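PDB 2ZWS: neutral ceramidase from Pseudomonas aeruginosa, which hydrolyses the N-acyl bond of ceramides to give sphingosine and a free fatty acid, and also runs the reverse synthesis. Local coordinates for residues 509-517 and 618-626; 168-179 and 414-422. All blocks are in the same frame, centred on the assembly; numbering follows the deposited sequence. Where two conformers were deposited one is given.

Contact 1 (509-517 with 618-626) and contact 2 (168-179 with 414-422) lie on opposite sides of the chain's centre, with nearest atoms about 34 Å apart. They share no helix or strand. Contact 1 belongs to the C-terminal part of the chain and joins an irregular loop to the end of strand 611-622. Contact 2 belongs to the N-terminal, catalytic part and sets a loop of turns against helix 414-428. Both are partly buried, but contact 2 buries more surface and has more buried residues. Backbone atoms take part in every direct hydrogen bond across contact 1. Contact 2 relies on arginine-carboxylate salt bridges around an apolar centre.

Contact 1. Residues 509-517 and 618-626. With FMT (formic acid), chain F.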
# COMPACT_ATOMS: atom_id res chain seq x y z
N GLN A 509 16.75 3.90 -15.52
CA GLN A 509 17.32 4.44 -14.30
C GLN A 509 18.69 3.84 -14.05
O GLN A 509 18.83 2.62 -13.92
CB GLN A 509 16.40 4.15 -13.11
CG GLN A 509 16.98 4.52 -11.76
CD GLN A 509 17.25 6.01 -11.62
OE1 GLN A 509 16.33 6.84 -11.65
NE2 GLN A 509 18.52 6.36 -11.41
N THR A 510 19.71 4.70 -13.97
CA THR A 510 21.07 4.26 -13.72
C THR A 510 21.21 3.74 -12.28
O THR A 510 20.45 4.12 -11.40
CB THR A 510 22.06 5.43 -13.99
OG1 THR A 510 21.69 6.09 -15.21
CG2 THR A 510 23.47 4.93 -14.14
N GLY A 511 22.19 2.88 -12.03
CA GLY A 511 22.44 2.35 -10.70
C GLY A 511 23.63 3.02 -10.05
O GLY A 511 24.04 4.13 -10.42
N VAL A 512 24.24 2.31 -9.11
CA VAL A 512 25.39 2.81 -8.37
C VAL A 512 26.66 2.44 -9.11
O VAL A 512 26.93 1.26 -9.31
CB VAL A 512 25.46 2.17 -6.97
CG1 VAL A 512 26.59 2.80 -6.17
CG2 VAL A 512 24.11 2.30 -6.22
N VAL A 513 27.41 3.45 -9.54
CA VAL A 513 28.72 3.25 -10.18
C VAL A 513 29.73 2.80 -9.13
O VAL A 513 30.38 1.75 -9.26
CB VAL A 513 29.20 4.56 -10.86
CG1 VAL A 513 30.62 4.42 -11.43
CG2 VAL A 513 28.21 4.99 -11.96
N ALA A 514 29.84 3.58 -8.05
CA ALA A 514 30.75 3.26 -6.95
C ALA A 514 30.61 4.34 -5.87
O ALA A 514 30.02 5.42 -6.12
CB ALA A 514 32.20 3.21 -7.45
N ASP A 515 31.09 4.00 -4.68
CA ASP A 515 31.17 4.94 -3.56
C ASP A 515 32.61 5.20 -3.17
O ASP A 515 33.44 4.27 -3.16
CB ASP A 515 30.47 4.37 -2.33
CG ASP A 515 29.02 4.03 -2.58
OD1 ASP A 515 28.19 4.96 -2.61
OD2 ASP A 515 28.71 2.84 -2.72
N ASP A 516 32.88 6.43 -2.76
CA ASP A 516 34.12 6.79 -2.10
C ASP A 516 33.77 7.60 -0.86
O ASP A 516 32.75 8.31 -0.86
CB ASP A 516 34.96 7.66 -3.03
CG ASP A 516 35.49 6.89 -4.22
OD1 ASP A 516 35.05 7.20 -5.35
OD2 ASP A 516 36.33 5.99 -4.03
N PRO A 517 34.62 7.53 0.18
CA PRO A 517 34.40 8.38 1.33
C PRO A 517 34.72 9.83 0.98
O PRO A 517 35.29 10.11 -0.10
CB PRO A 517 35.39 7.87 2.38
CG PRO A 517 36.12 6.70 1.75
CD PRO A 517 35.84 6.70 0.30
N TYR A 618 24.36 2.56 10.18
CA TYR A 618 24.76 1.39 9.39
C TYR A 618 24.47 1.68 7.92
O TYR A 618 23.38 2.16 7.61
CB TYR A 618 23.93 0.17 9.79
CG TYR A 618 23.98 -0.24 11.23
CD1 TYR A 618 24.82 -1.28 11.62
CD2 TYR A 618 23.18 0.36 12.19
CE1 TYR A 618 24.86 -1.70 12.94
CE2 TYR A 618 23.21 -0.05 13.52
CZ TYR A 618 24.07 -1.08 13.88
OH TYR A 618 24.12 -1.53 15.20
N GLY A 619 25.42 1.40 7.04
CA GLY A 619 25.25 1.59 5.59
C GLY A 619 26.08 0.58 4.81
O GLY A 619 26.63 -0.36 5.40
N ASN A 620 26.17 0.77 3.50
CA ASN A 620 26.92 -0.14 2.63
C ASN A 620 27.56 0.66 1.52
O ASN A 620 26.97 1.63 1.03
CB ASN A 620 26.00 -1.24 2.05
CG ASN A 620 25.33 -2.07 3.13
OD1 ASN A 620 24.32 -1.64 3.70
ND2 ASN A 620 25.90 -3.25 3.45
N ALA A 621 28.77 0.27 1.14
CA ALA A 621 29.51 0.97 0.10
C ALA A 621 29.99 0.04 -1.01
O ALA A 621 30.29 -1.12 -0.75
CB ALA A 621 30.69 1.71 0.71
N LYS A 622 30.04 0.54 -2.25
CA LYS A 622 30.45 -0.26 -3.42
C LYS A 622 31.85 0.17 -3.93
O LYS A 622 32.10 1.37 -4.14
CB LYS A 622 29.44 -0.10 -4.56
CG LYS A 622 29.71 -0.99 -5.80
CD LYS A 622 28.75 -0.61 -6.94
CE LYS A 622 29.06 -1.39 -8.20
NZ LYS A 622 27.94 -1.25 -9.20
N ASN A 623 32.74 -0.80 -4.13
CA ASN A 623 34.09 -0.54 -4.70
C ASN A 623 34.02 -0.49 -6.23
O ASN A 623 33.49 -1.42 -6.85
CB ASN A 623 35.02 -1.66 -4.26
CG ASN A 623 36.49 -1.42 -4.67
OD1 ASN A 623 36.88 -1.54 -5.84
ND2 ASN A 623 37.32 -1.11 -3.68
N PHE A 624 34.55 0.57 -6.85
CA PHE A 624 34.43 0.72 -8.32
C PHE A 624 35.10 -0.41 -9.08
O PHE A 624 34.57 -0.94 -10.09
CB PHE A 624 35.05 2.05 -8.78
CG PHE A 624 35.02 2.26 -10.28
CD1 PHE A 624 33.83 2.58 -10.94
CD2 PHE A 624 36.19 2.17 -11.03
CE1 PHE A 624 33.81 2.79 -12.33
CE2 PHE A 624 36.18 2.37 -12.41
CZ PHE A 624 34.99 2.69 -13.07
N TRP A 625 36.25 -0.81 -8.57
CA TRP A 625 37.18 -1.73 -9.25
C TRP A 625 36.73 -3.18 -9.17
O TRP A 625 36.82 -3.95 -10.16
CB TRP A 625 38.58 -1.60 -8.62
CG TRP A 625 39.18 -0.22 -8.77
CD1 TRP A 625 39.93 0.24 -9.82
CD2 TRP A 625 39.04 0.88 -7.86
NE1 TRP A 625 40.29 1.55 -9.60
CE2 TRP A 625 39.75 1.97 -8.41
CE3 TRP A 625 38.40 1.06 -6.62
CZ2 TRP A 625 39.83 3.22 -7.78
CZ3 TRP A 625 38.48 2.30 -5.99
CH2 TRP A 625 39.20 3.36 -6.57
N THR A 626 36.28 -3.58 -7.98
CA THR A 626 35.91 -4.97 -7.73
C THR A 626 34.40 -5.19 -7.81
O THR A 626 33.93 -6.32 -7.97
CB THR A 626 36.39 -5.43 -6.35
OG1 THR A 626 35.63 -4.76 -5.33
CG2 THR A 626 37.88 -5.14 -6.17
C FMT F . 25.13 1.14 -13.08
O1 FMT F . 24.98 2.20 -13.71
O2 FMT F . 26.21 0.59 -12.86
O HOH W 1 35.15 3.02 -5.43
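The end of strand 611-622, in the beta-sandwich part of the enzyme, is held here by the loop that leads toward strand 526-528. Asp515 and Lys622 are joined by two hydrogen bonds, one backbone to backbone and one backbone to carboxylate. Asp515 N donates to Lys622 O at 2.9 Å, almost straight at 175°. In return Lys622 N donates to Asp515 OD2 at 2.7 Å, on the anti lone pair of that oxygen. The Asp515 carboxylate reaches this N-H because its CG lies beside its own backbone N (chi1 -58°). OD2 also accepts from Asn551 and OD1 from His548 N, which pins both ends of the buried carboxylate. These N-H donors probably stabilise its negative charge. Strand 611-622 pairs with strand 629-642 through Gly619 and Ala621. Residues 620-626 fall in the region required for correct folding and localization.

Beyond the strand, Phe624 lies beside the loop. Ala514 CB sits 3.4 Å from Phe624 CB and near the plane of the ring, at its edge. Val513 CG1 meets the same edge, 3.7 Å from Phe624 CE1. Val513 and Phe624 point the same way, side by side. A water bridges the two backbones, donating to Asp515 O and accepting from Phe624 N. The chain then turns in an Asx motif, where Asn623 OD1 accepts from Thr626 N.

The Lys622 side chain runs fully extended alongside the loop. Its CD passes Val512 CG1 at 4.1 Å, the two side chains pointing in opposite senses. The extended chain brings Lys622 NZ to Val512 O at 2.7 Å, nearly in line with the C=O bond (165°).

Contact 2. Residues 168-179 and 414-422; sequences NPDIAGYEDGID and VMAGVRIRR. Unlike the reference sequence in segment 168-179: Ala172 (reference Val).
Residues 168-179 wrap past the first turns of helix 414-428 in two beta turns, type II from Ile171 to Tyr174 and type I from Tyr174 to Gly177, and the backbones come nearest at Asp179 and Val414, CA to CA 6.1 Å. Tyr174 projects onto the helix. Val414 CG1 touches its CD2 and Val418 CG2 its CZ, both obliquely. Met415 SD lies 4.6 Å from the Tyr174 ring centroid, 37° off the normal, an oblique Met-aromatic contact. Bends at chi2 and chi3 fold the Met415 chain back, and its CE comes to 3.3 Å from Asp170 O.

The helix follows strand 411-412, which carries the zinc ligand Glu411. The Val414 side chain lies about 12 Å from the zinc ion. It also touches Leu249, next to the probable nucleophile Ser250.

Charged groups flank the apolar patch. Arg419 grips Asp170 side-on: NE donates to OD2 at 3.1 Å and NH1 to OD1 at 3.2 Å. The carboxylate and guanidinium planes are turned 54° apart. Glu453 is a second partner of Arg419 NH1. Arg421 and Arg422 were each modelled in two positions, and their bonds hold for the conformer given. There, Asp170 OD2 forms a longer salt bridge with Arg422 NH1, whose guanidinium lies over Val418 CG1. Arg421 NH2 binds Asp179 OD2 at 2.9 Å, and Asn245 contacts both. One water joins Tyr174 OH, Asp179 OD1 and, in this conformer, Arg421 NH1.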
# COMPACT_ATOMS: atom_id res chain seq x y z
N ASN A 168 -24.67 11.06 -9.86
CA ASN A 168 -25.35 9.80 -9.56
C ASN A 168 -26.75 10.05 -9.01
O ASN A 168 -26.93 10.92 -8.17
CB ASN A 168 -24.55 8.98 -8.54
CG ASN A 168 -23.18 8.56 -9.08
OD1 ASN A 168 -23.09 7.82 -10.06
ND2 ASN A 168 -22.13 9.05 -8.45
N PRO A 169 -27.74 9.27 -9.48
CA PRO A 169 -29.12 9.46 -9.00
C PRO A 169 -29.39 8.80 -7.65
O PRO A 169 -30.47 8.97 -7.08
CB PRO A 169 -29.95 8.75 -10.07
CG PRO A 169 -29.07 7.69 -10.59
CD PRO A 169 -27.65 8.22 -10.51
N ASP A 170 -28.42 8.05 -7.14
CA ASP A 170 -28.62 7.16 -6.00
C ASP A 170 -27.67 7.41 -4.83
O ASP A 170 -27.06 6.47 -4.31
CB ASP A 170 -28.49 5.70 -6.48
CG ASP A 170 -27.06 5.35 -6.99
OD1 ASP A 170 -26.36 6.23 -7.54
OD2 ASP A 170 -26.66 4.18 -6.85
N ILE A 171 -27.56 8.66 -4.37
CA ILE A 171 -26.54 8.99 -3.36
C ILE A 171 -27.05 9.23 -1.93
O ILE A 171 -26.36 9.88 -1.15
CB ILE A 171 -25.62 10.16 -3.80
CG1 ILE A 171 -26.38 11.49 -3.89
CG2 ILE A 171 -24.94 9.83 -5.10
CD1 ILE A 171 -25.48 12.72 -3.99
N ALA A 172 -28.23 8.72 -1.60
CA ALA A 172 -28.70 8.82 -0.21
C ALA A 172 -27.72 8.13 0.73
O ALA A 172 -27.30 7.01 0.48
CB ALA A 172 -30.09 8.21 -0.06
N GLY A 173 -27.35 8.83 1.80
CA GLY A 173 -26.33 8.34 2.74
C GLY A 173 -24.92 8.75 2.33
O GLY A 173 -23.98 8.50 3.07
N TYR A 174 -24.78 9.36 1.16
CA TYR A 174 -23.48 9.81 0.62
C TYR A 174 -23.58 11.21 0.02
O TYR A 174 -22.84 11.55 -0.90
CB TYR A 174 -22.96 8.81 -0.44
CG TYR A 174 -22.92 7.39 0.06
CD1 TYR A 174 -23.96 6.49 -0.23
CD2 TYR A 174 -21.87 6.94 0.85
CE1 TYR A 174 -23.95 5.21 0.25
CE2 TYR A 174 -21.85 5.64 1.33
CZ TYR A 174 -22.88 4.78 1.03
OH TYR A 174 -22.83 3.50 1.54
N GLU A 175 -24.48 12.03 0.58
CA GLU A 175 -24.77 13.37 0.07
C GLU A 175 -23.61 14.35 0.23
O GLU A 175 -23.55 15.37 -0.47
CB GLU A 175 -26.03 13.94 0.73
CG GLU A 175 -27.28 13.03 0.60
CD GLU A 175 -27.48 12.08 1.78
OE1 GLU A 175 -28.65 11.70 2.05
OE2 GLU A 175 -26.48 11.73 2.45
N ASP A 176 -22.70 14.04 1.17
CA ASP A 176 -21.46 14.83 1.39
C ASP A 176 -20.30 14.36 0.48
O ASP A 176 -19.22 14.95 0.49
CB ASP A 176 -21.03 14.84 2.87
CG ASP A 176 -20.75 13.45 3.44
OD1 ASP A 176 -20.32 13.36 4.62
OD2 ASP A 176 -20.95 12.44 2.72
N GLY A 177 -20.55 13.32 -0.33
CA GLY A 177 -19.54 12.75 -1.22
C GLY A 177 -18.55 11.79 -0.56
O GLY A 177 -17.67 11.27 -1.24
N ILE A 178 -18.76 11.53 0.72
CA ILE A 178 -17.88 10.74 1.60
C ILE A 178 -18.50 9.36 1.82
O ILE A 178 -19.73 9.25 1.95
CB ILE A 178 -17.72 11.51 2.97
CG1 ILE A 178 -16.81 12.72 2.78
CG2 ILE A 178 -17.27 10.68 4.13
CD1 ILE A 178 -15.66 12.40 1.98
N ASP A 179 -17.66 8.31 1.85
CA ASP A 179 -18.11 7.05 2.39
C ASP A 179 -17.57 7.00 3.82
O ASP A 179 -16.36 6.84 4.03
CB ASP A 179 -17.61 5.86 1.56
CG ASP A 179 -18.00 4.52 2.17
OD1 ASP A 179 -18.67 4.49 3.23
OD2 ASP A 179 -17.63 3.49 1.57
N VAL A 414 -16.60 6.15 -4.60
CA VAL A 414 -17.57 5.76 -3.56
C VAL A 414 -18.76 5.00 -4.18
O VAL A 414 -19.05 3.88 -3.78
CB VAL A 414 -18.07 7.00 -2.75
CG1 VAL A 414 -19.27 6.65 -1.82
CG2 VAL A 414 -16.91 7.62 -1.95
N MET A 415 -19.45 5.60 -5.16
CA MET A 415 -20.66 4.97 -5.68
C MET A 415 -20.33 3.74 -6.53
O MET A 415 -21.15 2.80 -6.61
CB MET A 415 -21.53 5.96 -6.47
CG MET A 415 -22.18 7.06 -5.62
SD MET A 415 -22.80 6.49 -3.99
CE MET A 415 -24.01 5.21 -4.40
N ALA A 416 -19.16 3.72 -7.16
CA ALA A 416 -18.80 2.52 -7.95
C ALA A 416 -18.67 1.32 -7.01
O ALA A 416 -19.16 0.22 -7.32
CB ALA A 416 -17.55 2.75 -8.78
N GLY A 417 -18.07 1.54 -5.86
CA GLY A 417 -17.90 0.48 -4.87
C GLY A 417 -19.20 0.16 -4.14
O GLY A 417 -19.56 -1.03 -3.95
N VAL A 418 -19.91 1.21 -3.73
CA VAL A 418 -21.19 1.02 -3.04
C VAL A 418 -22.19 0.23 -3.88
O VAL A 418 -22.87 -0.65 -3.37
CB VAL A 418 -21.81 2.36 -2.55
CG1 VAL A 418 -23.23 2.14 -2.03
CG2 VAL A 418 -20.94 2.96 -1.46
N ARG A 419 -22.29 0.54 -5.17
CA ARG A 419 -23.23 -0.21 -6.03
C ARG A 419 -22.88 -1.71 -6.07
O ARG A 419 -23.77 -2.58 -6.06
CB ARG A 419 -23.26 0.37 -7.44
CG ARG A 419 -24.14 1.62 -7.53
CD ARG A 419 -24.18 2.06 -8.96
NE ARG A 419 -24.62 3.44 -9.09
CZ ARG A 419 -24.61 4.10 -10.24
NH1 ARG A 419 -25.02 5.37 -10.29
NH2 ARG A 419 -24.20 3.47 -11.34
N ILE A 420 -21.59 -2.02 -6.11
CA ILE A 420 -21.16 -3.42 -6.15
C ILE A 420 -21.45 -4.10 -4.81
O ILE A 420 -22.00 -5.19 -4.77
CB ILE A 420 -19.69 -3.55 -6.54
CG1 ILE A 420 -19.50 -3.02 -7.97
CG2 ILE A 420 -19.25 -5.01 -6.44
CD1 ILE A 420 -18.05 -2.95 -8.45
N ARG A 421 -21.14 -3.41 -3.71
CA ARG A 421 -21.45 -3.90 -2.38
C ARG A 421 -22.93 -4.26 -2.24
O ARG A 421 -23.27 -5.35 -1.77
CB ARG A 421 -21.08 -2.83 -1.37
CG ARG A 421 -20.36 -3.35 -0.17
CD ARG A 421 -20.33 -2.25 0.87
NE ARG A 421 -19.63 -1.07 0.41
CZ ARG A 421 -19.67 0.12 1.02
NH1 ARG A 421 -20.41 0.33 2.11
NH2 ARG A 421 -18.94 1.13 0.53
N ARG A 422 -23.80 -3.34 -2.65
CA ARG A 422 -25.26 -3.54 -2.60
C ARG A 422 -25.69 -4.76 -3.40
O ARG A 422 -26.52 -5.55 -2.96
CB ARG A 422 -26.00 -2.32 -3.16
CG ARG A 422 -26.00 -1.12 -2.24
CD ARG A 422 -26.57 0.10 -2.95
NE ARG A 422 -26.59 1.22 -2.01
CZ ARG A 422 -26.72 2.49 -2.35
NH1 ARG A 422 -26.82 2.86 -3.62
NH2 ARG A 422 -26.73 3.41 -1.39
O HOH W 2 -20.81 2.86 3.32